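Local coordinates for putative endonuclease/exonuclease/phosphatase family protein (Bacteroides vulgatus ATCC 8482, PDB 3G6S), which probably hydrolyses phosphodiester bonds in nucleic acids, with possible endonuclease and 3'-5' RNA exonuclease activity, at residues A[205-210]-A[215-220]; A[175-180]-A[195-200]. One frame throughout, in Å; residues are numbered along the deposited sequence.

Contact 1 (A[205-210]-A[215-220]); sequences VDYTFH and IPAEDC
Tyr207 and Cys220 meet at the apolar centre through a sulfur-aromatic contact: Cys220 SG sits 4.2 Å from the centroid of the Tyr207 ring, 35° off its normal and so oblique. Tyr207 CD2 and Cys220 CB are modelled 3.2 Å apart, shorter than ordinary contact and doubtful in detail. Tyr207 CG lies between the backbone N and the carbonyl carbon (chi1 56°), which swings the ring along the facing segment until its OH is 4.0 Å from Ala217 CB. Val205 CG2 lies toward the rim of one face and Ala217 O toward the rim of the opposite face, while the hydroxyl is hydrogen-bonded to Glu242. Replacing Tyr207 by alanine would probably leave the Cys220 sulfur without its aromatic partner and Glu242 without this hydroxyl. Farther out, Ile215 CD1 reaches Phe209 CE2 obliquely at 4.1 Å. At the polar edge Ile215 N donates to His210 O (3.1 Å, N-H...O angle 151°), somewhat out of the carbonyl plane, and His210 ND1 pairs with Ala213 N. This one backbone bond between the segments closes the tip; another, Thr208 with Glu221, joins the arms farther down. The doubled-back loop connects strands 201-204 and 224-228, in different sheets of the DNase I-like fold.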
loop_
_atom_site.group_PDB
_atom_site.type_symbol
_atom_site.label_atom_id
_atom_site.label_comp_id
_atom_site.label_asym_id
_atom_site.label_seq_id
_atom_site.Cartn_x
_atom_site.Cartn_y
_atom_site.Cartn_z
ATOM N N VAL A 205 0.235 -8.050 15.951
ATOM C CA VAL A 205 -0.421 -6.967 16.677
ATOM C C VAL A 205 -1.612 -6.435 15.874
ATOM O O VAL A 205 -1.761 -6.763 14.696
ATOM C CB VAL A 205 0.596 -5.834 16.950
ATOM C CG1 VAL A 205 1.678 -6.335 17.901
ATOM C CG2 VAL A 205 1.254 -5.378 15.640
ATOM N N ASP A 206 -2.459 -5.622 16.505
ATOM C CA ASP A 206 -3.639 -5.077 15.828
ATOM C C ASP A 206 -3.550 -3.588 15.491
ATOM O O ASP A 206 -4.553 -2.959 15.155
ATOM C CB ASP A 206 -4.911 -5.345 16.654
ATOM C CG ASP A 206 -4.796 -4.857 18.087
ATOM O OD1 ASP A 206 -4.294 -3.731 18.303
ATOM O OD2 ASP A 206 -5.226 -5.594 19.003
ATOM N N TYR A 207 -2.350 -3.027 15.584
ATOM C CA TYR A 207 -2.137 -1.619 15.261
ATOM C C TYR A 207 -1.016 -1.534 14.230
ATOM O O TYR A 207 -0.168 -2.423 14.159
ATOM C CB TYR A 207 -1.765 -0.822 16.515
ATOM C CG TYR A 207 -0.561 -1.355 17.257
ATOM C CD1 TYR A 207 -0.681 -2.428 18.141
ATOM C CD2 TYR A 207 0.702 -0.785 17.077
ATOM C CE1 TYR A 207 0.427 -2.915 18.832
ATOM C CE2 TYR A 207 1.812 -1.267 17.762
ATOM C CZ TYR A 207 1.664 -2.332 18.636
ATOM O OH TYR A 207 2.751 -2.816 19.317
ATOM N N THR A 208 -1.011 -0.458 13.452
ATOM C CA THR A 208 -0.027 -0.278 12.394
ATOM C C THR A 208 0.835 0.988 12.519
ATOM O O THR A 208 1.737 1.228 11.709
ATOM C CB THR A 208 -0.744 -0.299 11.006
ATOM O OG1 THR A 208 0.214 -0.170 9.946
ATOM C CG2 THR A 208 -1.730 0.840 10.904
ATOM N N PHE A 209 0.559 1.809 13.523
ATOM C CA PHE A 209 1.350 3.014 13.731
ATOM C C PHE A 209 1.758 3.128 15.197
ATOM O O PHE A 209 0.919 3.051 16.083
ATOM C CB PHE A 209 0.567 4.253 13.317
ATOM C CG PHE A 209 1.377 5.511 13.363
ATOM C CD1 PHE A 209 2.456 5.686 12.495
ATOM C CD2 PHE A 209 1.083 6.508 14.293
ATOM C CE1 PHE A 209 3.239 6.837 12.554
ATOM C CE2 PHE A 209 1.852 7.666 14.369
ATOM C CZ PHE A 209 2.938 7.838 13.497
ATOM N N HIS A 210 3.047 3.314 15.447
ATOM C CA HIS A 210 3.555 3.416 16.810
ATOM C C HIS A 210 4.546 4.571 16.959
ATOM O O HIS A 210 5.080 4.798 18.044
ATOM C CB HIS A 210 4.223 2.095 17.190
ATOM C CG HIS A 210 5.140 1.565 16.130
ATOM N ND1 HIS A 210 6.339 2.166 15.816
ATOM C CD2 HIS A 210 5.006 0.519 15.280
ATOM C CE1 HIS A 210 6.906 1.514 14.815
ATOM N NE2 HIS A 210 6.119 0.512 14.472
ATOM N N ILE A 215 4.745 5.416 21.038
ATOM C CA ILE A 215 3.358 5.425 21.479
ATOM C C ILE A 215 3.055 4.072 22.130
ATOM O O ILE A 215 3.362 3.017 21.566
ATOM C CB ILE A 215 2.398 5.661 20.289
ATOM C CG1 ILE A 215 2.738 6.980 19.613
ATOM C CG2 ILE A 215 0.975 5.693 20.765
ATOM C CD1 ILE A 215 1.880 7.288 18.417
ATOM N N PRO A 216 2.469 4.085 23.340
ATOM C CA PRO A 216 2.154 2.821 24.011
ATOM C C PRO A 216 1.201 1.982 23.163
ATOM O O PRO A 216 0.252 2.504 22.581
ATOM C CB PRO A 216 1.534 3.278 25.329
ATOM C CG PRO A 216 0.900 4.588 24.976
ATOM C CD PRO A 216 1.976 5.233 24.120
ATOM N N ALA A 217 1.462 0.681 23.104
ATOM C CA ALA A 217 0.645 -0.241 22.323
ATOM C C ALA A 217 -0.861 -0.015 22.466
ATOM O O ALA A 217 -1.572 0.094 21.465
ATOM C CB ALA A 217 0.993 -1.680 22.686
ATOM N N GLU A 218 -1.346 0.062 23.701
ATOM C CA GLU A 218 -2.773 0.255 23.932
ATOM C C GLU A 218 -3.355 1.486 23.250
ATOM O O GLU A 218 -4.548 1.524 22.954
ATOM C CB GLU A 218 -3.078 0.321 25.435
ATOM C CG GLU A 218 -2.347 1.429 26.176
ATOM C CD GLU A 218 -1.047 0.954 26.800
ATOM O OE1 GLU A 218 -0.231 0.331 26.075
ATOM O OE2 GLU A 218 -0.842 1.210 28.013
ATOM N N ASP A 219 -2.525 2.490 22.990
ATOM C CA ASP A 219 -3.015 3.708 22.346
ATOM C C ASP A 219 -2.722 3.780 20.855
ATOM O O ASP A 219 -2.982 4.798 20.217
ATOM C CB ASP A 219 -2.444 4.953 23.034
ATOM C CG ASP A 219 -2.885 5.075 24.482
ATOM O OD1 ASP A 219 -4.066 4.773 24.774
ATOM O OD2 ASP A 219 -2.058 5.489 25.324
ATOM N N CYS A 220 -2.178 2.706 20.296
ATOM C CA CYS A 220 -1.866 2.689 18.873
ATOM C C CYS A 220 -3.096 2.345 18.037
ATOM O O CYS A 220 -3.974 1.589 18.466
ATOM C CB CYS A 220 -0.754 1.687 18.590
ATOM S SG CYS A 220 0.858 2.159 19.221
#

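Contact 2 (A[175-180]-A[195-200])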
loop_
_atom_site.group_PDB
_atom_site.type_symbol
_atom_site.label_atom_id
_atom_site.label_comp_id
_atom_site.label_asym_id
_atom_site.label_seq_id
_atom_site.Cartn_x
_atom_site.Cartn_y
_atom_site.Cartn_z
ATOM N N VAL A 175 -6.625 6.862 8.693
ATOM C CA VAL A 175 -7.865 6.817 9.465
ATOM C C VAL A 175 -8.073 5.404 9.971
ATOM O O VAL A 175 -7.400 4.468 9.535
ATOM C CB VAL A 175 -9.100 7.250 8.624
ATOM C CG1 VAL A 175 -9.083 8.756 8.421
ATOM C CG2 VAL A 175 -9.106 6.535 7.280
ATOM N N THR A 176 -8.980 5.241 10.916
ATOM C CA THR A 176 -9.224 3.909 11.414
ATOM C C THR A 176 -10.470 3.387 10.724
ATOM O O THR A 176 -10.993 4.016 9.799
ATOM C CB THR A 176 -9.440 3.900 12.938
ATOM O OG1 THR A 176 -10.577 4.709 13.273
ATOM C CG2 THR A 176 -8.205 4.425 13.642
ATOM N N ASP A 177 -10.936 2.230 11.177
ATOM C CA ASP A 177 -12.122 1.605 10.617
ATOM C C ASP A 177 -13.358 2.386 11.039
ATOM O O ASP A 177 -14.440 2.195 10.491
ATOM C CB ASP A 177 -12.211 0.152 11.096
ATOM C CG ASP A 177 -12.186 0.031 12.612
ATOM O OD1 ASP A 177 -11.340 0.696 13.259
ATOM O OD2 ASP A 177 -13.006 -0.738 13.157
ATOM N N ALA A 178 -13.190 3.278 12.007
ATOM C CA ALA A 178 -14.303 4.084 12.499
ATOM C C ALA A 178 -14.533 5.343 11.656
ATOM O O ALA A 178 -15.484 6.080 11.891
ATOM C CB ALA A 178 -14.061 4.471 13.959
ATOM N N SER A 179 -13.665 5.592 10.683
ATOM C CA SER A 179 -13.816 6.771 9.845
ATOM C C SER A 179 -14.909 6.546 8.817
ATOM O O SER A 179 -15.446 5.442 8.695
ATOM C CB SER A 179 -12.506 7.090 9.126
ATOM O OG SER A 179 -12.139 6.057 8.234
ATOM N N ASP A 180 -15.230 7.596 8.068
ATOM C CA ASP A 180 -16.248 7.488 7.042
ATOM C C ASP A 180 -15.616 6.977 5.754
ATOM O O ASP A 180 -16.232 6.224 5.010
ATOM C CB ASP A 180 -16.927 8.842 6.798
ATOM C CG ASP A 180 -16.414 9.536 5.555
ATOM O OD1 ASP A 180 -15.312 10.136 5.606
ATOM O OD2 ASP A 180 -17.110 9.471 4.512
ATOM N N ALA A 195 -9.349 -7.109 4.276
ATOM C CA ALA A 195 -8.612 -8.367 4.435
ATOM C C ALA A 195 -8.338 -8.742 5.890
ATOM O O ALA A 195 -8.277 -9.923 6.229
ATOM C CB ALA A 195 -7.292 -8.307 3.661
ATOM N N TYR A 196 -8.168 -7.741 6.748
ATOM C CA TYR A 196 -7.883 -8.002 8.149
ATOM C C TYR A 196 -9.082 -8.570 8.919
ATOM O O TYR A 196 -8.911 -9.399 9.815
ATOM C CB TYR A 196 -7.387 -6.720 8.822
ATOM C CG TYR A 196 -6.783 -6.954 10.182
ATOM C CD1 TYR A 196 -5.645 -7.747 10.331
ATOM C CD2 TYR A 196 -7.352 -6.405 11.325
ATOM C CE1 TYR A 196 -5.091 -7.994 11.584
ATOM C CE2 TYR A 196 -6.796 -6.646 12.583
ATOM C CZ TYR A 196 -5.666 -7.443 12.703
ATOM O OH TYR A 196 -5.119 -7.691 13.944
ATOM N N LYS A 197 -10.288 -8.122 8.571
ATOM C CA LYS A 197 -11.519 -8.582 9.218
ATOM C C LYS A 197 -12.088 -9.869 8.604
ATOM O O LYS A 197 -12.945 -10.508 9.207
ATOM C CB LYS A 197 -12.607 -7.510 9.131
ATOM C CG LYS A 197 -12.736 -6.586 10.335
ATOM C CD LYS A 197 -11.945 -5.301 10.171
ATOM C CE LYS A 197 -12.339 -4.275 11.230
ATOM N NZ LYS A 197 -13.795 -3.956 11.140
ATOM N N THR A 198 -11.640 -10.250 7.410
ATOM C CA THR A 198 -12.168 -11.457 6.770
ATOM C C THR A 198 -11.188 -12.618 6.703
ATOM O O THR A 198 -11.546 -13.698 6.239
ATOM C CB THR A 198 -12.666 -11.173 5.323
ATOM O OG1 THR A 198 -11.633 -10.521 4.570
ATOM C CG2 THR A 198 -13.908 -10.317 5.342
ATOM N N ALA A 199 -9.958 -12.390 7.153
ATOM C CA ALA A 199 -8.930 -13.429 7.142
ATOM C C ALA A 199 -9.316 -14.583 8.056
ATOM O O ALA A 199 -9.844 -14.372 9.147
ATOM C CB ALA A 199 -7.588 -12.849 7.590
ATOM N N ALA A 200 -9.045 -15.802 7.605
ATOM C CA ALA A 200 -9.356 -16.995 8.380
ATOM C C ALA A 200 -8.423 -17.116 9.582
ATOM O O ALA A 200 -8.763 -17.742 10.584
ATOM C CB ALA A 200 -9.226 -18.228 7.496
#
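A long surface salt bridge between Asp177 and Lys197 joins the loop after strand 167-172 to the short, weakly bonded helix 195-198. The evidence for its slightness is consistent: only 61 Å² is buried, the nearest backbone pair, Asp177 CA and Lys197 CA, is 10.3 Å apart, and Asp177 OD2 stands 3.9 Å from Lys197 NZ, too far for a direct hydrogen bond, so any attraction is probably weak and electrostatic. The lysine does most of the reaching. Its chain bends at chi2 (94°) and again at chi4, arriving at about a right angle to the aspartate, with Lys197 CE 4.1 Å from the same Asp177 OD2. Lys197 also touches a crystal neighbour, which may influence this conformation. A weak hydrogen bond from Lys197 NZ to Tyr182 OH gives the ammonium a second partner on helix 180-186.

The aspartate is presented by a well-bonded turn. Thr176 OG1 accepts from Ala178 N at 3.2 Å, an ST turn, inside a type I beta turn running from Thr176 to Ser179. Thr176 O takes two donors from Ser179: the backbone N at 3.2 Å and OG at 2.8 Å, the latter almost in line with the carbonyl (163°). Ser179 OG also pairs with Tyr182 N. These bonds set the backbone at Asp177 without gripping its carboxylate, and define the motif: an ST turn within a type I turn, leading into a serine N-cap.

Contact 2 closes before contact 1 opens along the chain, and strand 201-204 carries the backbone between them; their centres are 15 Å apart. They touch through Tyr196, whose OH packs 3.5 Å from Asp206 CA and 3.6 Å from Val205 O. Glu221 is a second intermediary: its backbone bonds Thr208, and Thr176 packs against it. Thr208 and His210 also tie contact 1 to Asn252 and Asp250. In DNase I-like relatives the Asp-His pair here belongs to the active site, so Phe209, meeting the His251 ring, probably lies at its edge. Segment 175-180 follows a Gly-Asp-Phe-Asn sequence that lines the same site in relatives; both contacts probably lie on loops leaving it, although Asp177-Lys197 is at the surface.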